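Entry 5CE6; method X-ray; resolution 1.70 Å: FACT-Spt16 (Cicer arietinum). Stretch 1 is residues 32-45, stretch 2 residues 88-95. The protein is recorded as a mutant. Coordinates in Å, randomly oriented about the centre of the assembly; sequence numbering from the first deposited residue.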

# COMPACT_ATOMS: atom_id res chain seq x y z
N ARG A 32 9.65 -5.52 -17.78
CA ARG A 32 8.72 -4.52 -17.27
C ARG A 32 8.60 -3.28 -18.16
O ARG A 32 7.51 -2.72 -18.28
CB ARG A 32 9.05 -4.19 -15.81
CG ARG A 32 8.69 -5.35 -14.88
CD ARG A 32 9.05 -5.09 -13.42
NE ARG A 32 8.86 -6.31 -12.63
CZ ARG A 32 9.19 -6.45 -11.35
NH1 ARG A 32 9.73 -5.45 -10.68
NH2 ARG A 32 8.99 -7.61 -10.73
N LEU A 33 9.70 -2.87 -18.81
CA LEU A 33 9.63 -1.75 -19.75
C LEU A 33 8.73 -2.12 -20.93
O LEU A 33 7.93 -1.30 -21.40
CB LEU A 33 11.03 -1.34 -20.23
CG LEU A 33 11.16 -0.04 -21.04
CD1 LEU A 33 10.69 1.13 -20.21
CD2 LEU A 33 12.60 0.18 -21.49
N LYS A 34 8.85 -3.36 -21.39
CA LYS A 34 8.01 -3.87 -22.46
C LYS A 34 6.55 -3.88 -22.03
O LYS A 34 5.66 -3.43 -22.76
CB LYS A 34 8.45 -5.27 -22.86
CG LYS A 34 7.97 -5.73 -24.22
CD LYS A 34 9.11 -6.38 -25.00
CE LYS A 34 9.97 -7.25 -24.09
NZ LYS A 34 11.25 -7.65 -24.74
N ALA A 35 6.30 -4.40 -20.83
CA ALA A 35 4.95 -4.46 -20.27
C ALA A 35 4.34 -3.06 -20.21
O ALA A 35 3.19 -2.87 -20.60
CB ALA A 35 4.97 -5.10 -18.89
N PHE A 36 5.12 -2.10 -19.72
CA PHE A 36 4.71 -0.70 -19.65
C PHE A 36 4.37 -0.14 -21.05
O PHE A 36 3.27 0.36 -21.26
CB PHE A 36 5.83 0.11 -18.97
CG PHE A 36 5.58 1.60 -18.92
CD1 PHE A 36 4.30 2.12 -18.83
CD2 PHE A 36 6.65 2.49 -18.98
CE1 PHE A 36 4.08 3.49 -18.78
CE2 PHE A 36 6.45 3.86 -18.93
CZ PHE A 36 5.16 4.36 -18.83
N TYR A 37 5.32 -0.21 -21.99
CA TYR A 37 5.06 0.34 -23.32
C TYR A 37 3.88 -0.33 -24.04
O TYR A 37 3.12 0.33 -24.75
CB TYR A 37 6.32 0.30 -24.20
CG TYR A 37 7.16 1.55 -24.07
CD1 TYR A 37 7.80 1.86 -22.88
CD2 TYR A 37 7.27 2.44 -25.12
CE1 TYR A 37 8.56 3.01 -22.74
CE2 TYR A 37 8.04 3.60 -25.01
CZ TYR A 37 8.67 3.88 -23.81
OH TYR A 37 9.42 5.02 -23.68
N SER A 38 3.74 -1.64 -23.83
CA SER A 38 2.61 -2.38 -24.40
C SER A 38 1.28 -1.89 -23.85
O SER A 38 0.34 -1.62 -24.60
CB SER A 38 2.77 -3.87 -24.14
OG SER A 38 3.78 -4.42 -24.96
N HIS A 39 1.21 -1.79 -22.52
CA HIS A 39 -0.02 -1.41 -21.82
C HIS A 39 -0.37 0.02 -22.20
O HIS A 39 -1.54 0.34 -22.48
CB HIS A 39 0.18 -1.55 -20.32
CG HIS A 39 -1.09 -1.51 -19.53
ND1 HIS A 39 -1.75 -0.34 -19.23
CD2 HIS A 39 -1.81 -2.50 -18.95
CE1 HIS A 39 -2.82 -0.61 -18.51
NE2 HIS A 39 -2.89 -1.92 -18.33
N TRP A 40 0.65 0.87 -22.22
CA TRP A 40 0.50 2.27 -22.59
C TRP A 40 -0.12 2.35 -23.98
O TRP A 40 -1.07 3.10 -24.20
CB TRP A 40 1.88 2.94 -22.57
CG TRP A 40 1.90 4.39 -22.89
CD1 TRP A 40 0.83 5.23 -23.03
CD2 TRP A 40 3.07 5.19 -23.12
NE1 TRP A 40 1.26 6.50 -23.34
CE2 TRP A 40 2.64 6.50 -23.40
CE3 TRP A 40 4.44 4.92 -23.11
CZ2 TRP A 40 3.52 7.54 -23.66
CZ3 TRP A 40 5.33 5.96 -23.38
CH2 TRP A 40 4.86 7.25 -23.65
N ASP A 41 0.39 1.55 -24.90
CA ASP A 41 -0.09 1.59 -26.28
C ASP A 41 -1.48 0.97 -26.38
O ASP A 41 -2.36 1.51 -27.06
CB ASP A 41 0.88 0.86 -27.20
CG ASP A 41 0.55 1.08 -28.67
OD1 ASP A 41 0.30 2.25 -29.06
OD2 ASP A 41 0.54 0.09 -29.43
N ASP A 42 -1.67 -0.16 -25.71
CA ASP A 42 -2.94 -0.89 -25.75
C ASP A 42 -4.10 -0.04 -25.23
O ASP A 42 -5.20 -0.06 -25.78
CB ASP A 42 -2.85 -2.18 -24.93
CG ASP A 42 -1.95 -3.22 -25.57
OD1 ASP A 42 -1.66 -3.10 -26.77
OD2 ASP A 42 -1.54 -4.17 -24.86
N ARG A 43 -3.84 0.70 -24.16
CA ARG A 43 -4.88 1.45 -23.47
C ARG A 43 -4.58 2.95 -23.41
O ARG A 43 -4.86 3.60 -22.40
CB ARG A 43 -5.05 0.90 -22.05
CG ARG A 43 -5.30 -0.60 -22.00
CD ARG A 43 -6.69 -0.93 -22.51
NE ARG A 43 -7.72 -0.44 -21.60
CZ ARG A 43 -8.15 -1.11 -20.53
NH1 ARG A 43 -7.64 -2.29 -20.24
NH2 ARG A 43 -9.09 -0.59 -19.76
N ARG A 44 -4.03 3.49 -24.50
CA ARG A 44 -3.61 4.90 -24.53
C ARG A 44 -4.73 5.88 -24.16
O ARG A 44 -4.56 6.74 -23.30
CB ARG A 44 -3.00 5.24 -25.90
CG ARG A 44 -2.18 6.52 -25.92
CD ARG A 44 -1.50 6.73 -27.27
NE ARG A 44 -0.64 5.60 -27.63
CZ ARG A 44 0.65 5.50 -27.31
NH1 ARG A 44 1.24 6.46 -26.61
NH2 ARG A 44 1.35 4.44 -27.69
N THR A 45 -5.88 5.74 -24.81
CA THR A 45 -7.00 6.64 -24.60
C THR A 45 -7.73 6.34 -23.29
O THR A 45 -8.14 7.25 -22.57
CB THR A 45 -8.01 6.53 -25.75
OG1 THR A 45 -7.35 6.84 -26.99
CG2 THR A 45 -9.17 7.48 -25.54
N VAL A 88 11.22 10.87 -18.25
CA VAL A 88 10.17 11.10 -19.25
C VAL A 88 10.22 10.07 -20.37
O VAL A 88 11.22 9.95 -21.09
CB VAL A 88 10.27 12.51 -19.86
CG1 VAL A 88 9.23 12.68 -20.95
CG2 VAL A 88 10.07 13.57 -18.78
N PHE A 89 9.13 9.34 -20.53
CA PHE A 89 9.02 8.32 -21.56
C PHE A 89 8.39 8.91 -22.80
O PHE A 89 7.37 9.57 -22.70
CB PHE A 89 8.15 7.17 -21.07
CG PHE A 89 8.64 6.54 -19.80
CD1 PHE A 89 8.20 7.00 -18.57
CD2 PHE A 89 9.54 5.49 -19.85
CE1 PHE A 89 8.66 6.42 -17.40
CE2 PHE A 89 10.01 4.90 -18.70
CZ PHE A 89 9.57 5.36 -17.46
N THR A 90 9.01 8.68 -23.96
CA THR A 90 8.38 9.02 -25.23
C THR A 90 8.35 7.75 -26.09
O THR A 90 8.82 6.70 -25.66
CB THR A 90 9.13 10.15 -25.99
OG1 THR A 90 10.32 9.65 -26.59
CG2 THR A 90 9.48 11.31 -25.07
N LYS A 91 7.79 7.86 -27.29
CA LYS A 91 7.70 6.70 -28.17
C LYS A 91 9.07 6.06 -28.45
O LYS A 91 9.20 4.83 -28.48
CB LYS A 91 7.02 7.07 -29.49
CG LYS A 91 6.63 5.87 -30.35
CD LYS A 91 5.47 6.20 -31.27
CE LYS A 91 4.44 5.07 -31.30
NZ LYS A 91 3.04 5.57 -31.21
N LYS A 92 10.09 6.89 -28.62
CA LYS A 92 11.39 6.40 -29.07
C LYS A 92 12.54 6.69 -28.11
O LYS A 92 13.66 6.23 -28.33
CB LYS A 92 11.72 6.99 -30.45
CG LYS A 92 10.67 6.69 -31.50
CD LYS A 92 10.48 5.20 -31.66
CE LYS A 92 11.74 4.53 -32.18
NZ LYS A 92 11.67 3.04 -32.08
N GLN A 93 12.27 7.46 -27.06
CA GLN A 93 13.31 7.83 -26.11
C GLN A 93 12.82 7.79 -24.67
O GLN A 93 11.62 7.88 -24.40
CB GLN A 93 13.82 9.25 -26.40
CG GLN A 93 14.35 9.46 -27.81
CD GLN A 93 14.88 10.87 -28.02
OE1 GLN A 93 14.16 11.85 -27.83
NE2 GLN A 93 16.14 10.97 -28.42
N ILE A 94 13.76 7.66 -23.73
CA ILE A 94 13.47 7.89 -22.32
C ILE A 94 14.49 8.91 -21.83
O ILE A 94 15.68 8.66 -21.89
CB ILE A 94 13.62 6.61 -21.49
CG1 ILE A 94 12.68 5.52 -22.02
CG2 ILE A 94 13.30 6.88 -20.01
CD1 ILE A 94 12.71 4.22 -21.23
N HIS A 95 14.01 10.05 -21.36
CA HIS A 95 14.90 11.09 -20.86
C HIS A 95 14.95 11.05 -19.35
O HIS A 95 13.92 10.92 -18.70
CB HIS A 95 14.42 12.46 -21.34
CG HIS A 95 14.53 12.65 -22.81
ND1 HIS A 95 15.59 13.31 -23.40
CD2 HIS A 95 13.72 12.27 -23.83
CE1 HIS A 95 15.42 13.33 -24.71
NE2 HIS A 95 14.29 12.70 -24.99

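A single hydrogen bond joins the two stretches, and it runs from a helix side chain to a backbone carbonyl: Tyr37 OH donates to Thr90 O at 2.7 Å. The CA-to-CB bond of Tyr37 points sideways, but the long ring carries its hydroxyl to the hairpin. The phenol suits this place. Its oxygen meets a carbonyl, while its ring carbons pack on Phe89, with Tyr37 CE1 3.9 Å from Phe89 CD2.

Phe89 is the apolar centre of the contact. It points toward the helix. Phe36 sets its edge against the face of Phe89, with planes at 86° and centroids of the two rings 4.8 Å apart. The closest atoms are Phe36 CE2 and Phe89 CG, at 3.6 Å. Trp40, one turn further on, packs its CZ3 3.8 Å from Phe89 CB. Leu33 extends the apolar patch: its CD1 lies 3.8 Å from Ile94 CD1 and 4.1 Å from Phe89 CE2. Leu33, Phe36, Trp40, Phe89 and Ile94 are all buried, and their apolar side chains suit a contact that covers 373 Å² in all, both sides summed.

The turn is braced from within. Gln93 N donates to Thr90 OG1 at 3.0 Å, and Thr90 N to Gln93 O at 2.8 Å.

Near the exposed Lys91, Arg44 NH2 sits 4.1 Å from Lys91 NZ. These like charges offer no attraction. Arg44 NH2 instead forms a salt bridge with Asp41 OD1 at 2.8 Å.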